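Local coordinates for protein alpha-galactosidase (Thermus thermophilus, PDB 6LCJ) that probably hydrolyses terminal alpha-galactosidic linkages as a thermostable hexameric glycosidase of family GH36, at residues P65-A77 with E366-P378. Sequence-based numbering, arbitrary orientation.
Sequences PTPLLPEARRPQA and EERSFWLADPTGP
A stack of two guanidinium groups, Arg-73 on Arg-368, joins the loop between strand 56-59 and helix 80-84 to the turn after helix 366-371, which lies between strands 352-354 and 398-400 of the TIM barrel in this family GH36 enzyme. The planes lie 13° apart with centres 3.8 Å apart, and Gly-377 CA covers the other face of Arg-368. Asp-374 probably offsets some of the paired positive charge: Arg-368 NE (2.6 Å) and NH2 both grip its OD2 side-on; the oxygen lies in the guanidinium plane, though NE meets it from above the carboxylate plane. OD1 closes an Asx turn with Thr-376 N and accepts Thr-376 OG1. Arg-368 reaches this carboxylate with its chain extended and CG anti to the backbone N (chi1 178°). Arg-73 forms salt bridges with Glu-367 of the second subunit, so the stack borders a subunit interface. A methionine in place of Arg-368 would probably leave Asp-374 OD2 without its salt bridge and Arg-73 without its flat partner. Farther along, Leu-69 N donates to Leu-372 O (2.9 Å, N-H...O angle 158°), and Leu-69 CB packs on Leu-372 CD2. One water donates to Leu-69 O and Asp-374 OD2 and accepts from Arg-73 NH1, in that guanidinium's plane.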
# COMPACT_ATOMS: atom_id res chain seq x y z
N PRO E 65 9.01 -21.84 1.11
CA PRO E 65 8.52 -22.21 2.44
C PRO E 65 7.32 -21.37 2.88
O PRO E 65 7.27 -20.16 2.66
CB PRO E 65 9.73 -21.96 3.35
CG PRO E 65 10.64 -21.05 2.56
CD PRO E 65 10.42 -21.42 1.13
N THR E 66 6.36 -22.04 3.52
CA THR E 66 5.14 -21.39 4.01
C THR E 66 5.41 -20.67 5.32
O THR E 66 5.93 -21.28 6.26
CB THR E 66 4.04 -22.44 4.22
OG1 THR E 66 3.96 -23.32 3.08
CG2 THR E 66 2.70 -21.77 4.45
N PRO E 67 5.04 -19.39 5.45
CA PRO E 67 5.21 -18.70 6.73
C PRO E 67 4.45 -19.41 7.85
O PRO E 67 3.33 -19.89 7.66
CB PRO E 67 4.64 -17.31 6.47
CG PRO E 67 4.68 -17.14 4.96
CD PRO E 67 4.44 -18.52 4.42
N LEU E 68 5.07 -19.45 9.02
CA LEU E 68 4.50 -20.10 10.19
C LEU E 68 3.72 -19.06 10.98
O LEU E 68 4.22 -17.96 11.23
CB LEU E 68 5.62 -20.71 11.05
CG LEU E 68 5.24 -21.55 12.27
CD1 LEU E 68 6.29 -22.63 12.48
CD2 LEU E 68 5.09 -20.71 13.52
N LEU E 69 2.51 -19.41 11.38
CA LEU E 69 1.62 -18.51 12.11
C LEU E 69 1.25 -19.14 13.44
O LEU E 69 1.32 -20.36 13.60
CB LEU E 69 0.35 -18.21 11.31
CG LEU E 69 0.55 -17.56 9.94
CD1 LEU E 69 -0.78 -17.25 9.29
CD2 LEU E 69 1.40 -16.31 10.07
N PRO E 70 0.88 -18.32 14.44
CA PRO E 70 0.97 -16.86 14.43
C PRO E 70 2.42 -16.40 14.62
O PRO E 70 3.25 -17.19 15.07
CB PRO E 70 0.12 -16.47 15.62
CG PRO E 70 0.37 -17.58 16.57
CD PRO E 70 0.40 -18.82 15.74
N GLU E 71 2.71 -15.14 14.29
CA GLU E 71 4.06 -14.61 14.49
C GLU E 71 4.53 -14.82 15.93
O GLU E 71 5.71 -15.13 16.16
CB GLU E 71 4.08 -13.12 14.15
CG GLU E 71 5.30 -12.65 13.37
CD GLU E 71 4.97 -11.55 12.38
OE1 GLU E 71 5.29 -10.37 12.65
OE2 GLU E 71 4.39 -11.86 11.31
N ALA E 72 3.63 -14.68 16.91
CA ALA E 72 4.00 -14.72 18.32
C ALA E 72 4.63 -16.04 18.73
O ALA E 72 5.32 -16.08 19.77
CB ALA E 72 2.77 -14.48 19.20
N ARG E 73 4.39 -17.13 17.98
CA ARG E 73 4.89 -18.46 18.32
C ARG E 73 6.16 -18.86 17.58
O ARG E 73 6.70 -19.94 17.85
CB ARG E 73 3.82 -19.50 18.03
CG ARG E 73 2.82 -19.70 19.12
CD ARG E 73 2.21 -21.06 18.93
NE ARG E 73 1.05 -21.32 19.77
CZ ARG E 73 -0.11 -21.76 19.31
NH1 ARG E 73 -0.29 -21.98 18.01
NH2 ARG E 73 -1.10 -21.99 20.15
N ARG E 74 6.66 -18.03 16.66
CA ARG E 74 7.91 -18.36 15.98
C ARG E 74 9.11 -18.55 16.91
O ARG E 74 9.90 -19.47 16.66
CB ARG E 74 8.22 -17.29 14.94
CG ARG E 74 7.24 -17.33 13.82
CD ARG E 74 7.47 -16.24 12.85
NE ARG E 74 6.53 -16.40 11.75
CZ ARG E 74 6.42 -15.58 10.72
NH1 ARG E 74 7.21 -14.51 10.64
NH2 ARG E 74 5.52 -15.81 9.78
N PRO E 75 9.33 -17.74 17.96
CA PRO E 75 10.53 -17.97 18.79
C PRO E 75 10.55 -19.34 19.48
O PRO E 75 11.64 -19.82 19.81
CB PRO E 75 10.48 -16.83 19.82
CG PRO E 75 9.65 -15.75 19.15
CD PRO E 75 8.62 -16.51 18.34
N GLN E 76 9.41 -19.98 19.68
CA GLN E 76 9.38 -21.30 20.30
C GLN E 76 9.20 -22.43 19.29
O GLN E 76 9.08 -23.59 19.69
CB GLN E 76 8.27 -21.38 21.36
CG GLN E 76 6.90 -21.73 20.82
CD GLN E 76 5.80 -20.99 21.57
OE1 GLN E 76 6.00 -19.85 21.97
NE2 GLN E 76 4.64 -21.62 21.75
N ALA E 77 9.20 -22.12 17.99
CA ALA E 77 9.07 -23.09 16.92
C ALA E 77 10.41 -23.46 16.29
O ALA E 77 10.65 -24.63 15.98
CB ALA E 77 8.12 -22.57 15.84
N GLU E 366 -5.18 -30.19 12.80
CA GLU E 366 -4.92 -29.65 11.47
C GLU E 366 -5.24 -28.16 11.36
O GLU E 366 -4.78 -27.53 10.41
CB GLU E 366 -5.67 -30.45 10.40
CG GLU E 366 -4.84 -31.68 9.91
CD GLU E 366 -3.89 -31.38 8.73
OE1 GLU E 366 -4.29 -31.62 7.56
OE2 GLU E 366 -2.75 -30.92 8.98
N GLU E 367 -5.96 -27.58 12.31
CA GLU E 367 -5.99 -26.13 12.36
C GLU E 367 -4.60 -25.55 12.59
O GLU E 367 -4.22 -24.56 11.96
CB GLU E 367 -6.95 -25.64 13.45
CG GLU E 367 -8.34 -25.37 12.90
CD GLU E 367 -8.99 -26.65 12.47
OE1 GLU E 367 -8.98 -27.57 13.30
OE2 GLU E 367 -9.47 -26.75 11.32
N ARG E 368 -3.81 -26.17 13.47
CA ARG E 368 -2.46 -25.66 13.71
C ARG E 368 -1.46 -26.15 12.67
O ARG E 368 -0.60 -25.39 12.23
CB ARG E 368 -2.01 -26.04 15.12
CG ARG E 368 -0.61 -25.59 15.44
CD ARG E 368 -0.34 -25.62 16.94
NE ARG E 368 0.99 -25.12 17.22
CZ ARG E 368 1.54 -25.05 18.43
NH1 ARG E 368 0.87 -25.44 19.51
NH2 ARG E 368 2.77 -24.59 18.55
N SER E 369 -1.58 -27.40 12.24
CA SER E 369 -0.57 -27.92 11.32
C SER E 369 -0.76 -27.40 9.90
O SER E 369 0.22 -27.19 9.18
CB SER E 369 -0.57 -29.44 11.35
OG SER E 369 -0.13 -29.88 12.62
N PHE E 370 -2.00 -27.18 9.47
CA PHE E 370 -2.25 -26.75 8.10
C PHE E 370 -2.61 -25.26 8.01
O PHE E 370 -1.93 -24.51 7.32
CB PHE E 370 -3.35 -27.62 7.48
CG PHE E 370 -3.68 -27.24 6.07
CD1 PHE E 370 -2.93 -27.74 5.02
CD2 PHE E 370 -4.73 -26.37 5.80
CE1 PHE E 370 -3.21 -27.39 3.71
CE2 PHE E 370 -5.03 -26.00 4.49
CZ PHE E 370 -4.27 -26.52 3.44
N TRP E 371 -3.65 -24.81 8.71
CA TRP E 371 -4.09 -23.43 8.54
C TRP E 371 -3.07 -22.44 9.07
O TRP E 371 -2.85 -21.38 8.47
CB TRP E 371 -5.45 -23.24 9.20
CG TRP E 371 -6.50 -24.04 8.49
CD1 TRP E 371 -7.10 -25.17 8.93
CD2 TRP E 371 -7.02 -23.79 7.17
NE1 TRP E 371 -7.99 -25.63 7.99
CE2 TRP E 371 -7.96 -24.81 6.90
CE3 TRP E 371 -6.79 -22.79 6.21
CZ2 TRP E 371 -8.68 -24.86 5.69
CZ3 TRP E 371 -7.51 -22.85 5.00
CH2 TRP E 371 -8.44 -23.88 4.76
N LEU E 372 -2.42 -22.76 10.18
CA LEU E 372 -1.35 -21.92 10.69
C LEU E 372 0.03 -22.36 10.22
O LEU E 372 1.02 -21.70 10.53
CB LEU E 372 -1.41 -21.89 12.23
CG LEU E 372 -2.76 -21.40 12.78
CD1 LEU E 372 -2.90 -21.74 14.25
CD2 LEU E 372 -2.92 -19.91 12.55
N ALA E 373 0.11 -23.47 9.49
CA ALA E 373 1.36 -23.96 8.91
C ALA E 373 2.45 -24.11 9.98
O ALA E 373 3.59 -23.65 9.82
CB ALA E 373 1.80 -23.05 7.76
N ASP E 374 2.08 -24.74 11.10
CA ASP E 374 2.97 -24.92 12.25
C ASP E 374 3.13 -26.41 12.53
O ASP E 374 2.37 -27.00 13.31
CB ASP E 374 2.44 -24.20 13.49
CG ASP E 374 3.31 -24.41 14.73
OD1 ASP E 374 4.43 -24.97 14.62
OD2 ASP E 374 2.86 -24.02 15.82
N PRO E 375 4.13 -27.07 11.93
CA PRO E 375 4.34 -28.49 12.19
C PRO E 375 5.10 -28.79 13.48
O PRO E 375 5.58 -29.91 13.65
CB PRO E 375 5.16 -28.92 10.97
CG PRO E 375 6.00 -27.71 10.71
CD PRO E 375 5.10 -26.54 10.97
N THR E 376 5.23 -27.83 14.39
CA THR E 376 5.96 -28.03 15.64
C THR E 376 5.04 -28.17 16.84
O THR E 376 5.53 -28.33 17.97
CB THR E 376 6.95 -26.87 15.89
OG1 THR E 376 6.25 -25.72 16.39
CG2 THR E 376 7.72 -26.49 14.63
N GLY E 377 3.72 -28.12 16.65
CA GLY E 377 2.80 -28.23 17.75
C GLY E 377 2.58 -29.68 18.14
O GLY E 377 2.89 -30.60 17.39
N PRO E 378 2.02 -29.89 19.33
CA PRO E 378 1.75 -31.26 19.81
C PRO E 378 0.91 -32.06 18.83
O PRO E 378 -0.05 -31.57 18.24
CB PRO E 378 1.00 -31.04 21.12
CG PRO E 378 1.42 -29.67 21.57
CD PRO E 378 1.63 -28.87 20.32
O HOH W 1 5.51 -23.24 7.95
O HOH W 2 1.08 -22.01 15.86
O HOH W 3 6.39 -24.93 19.20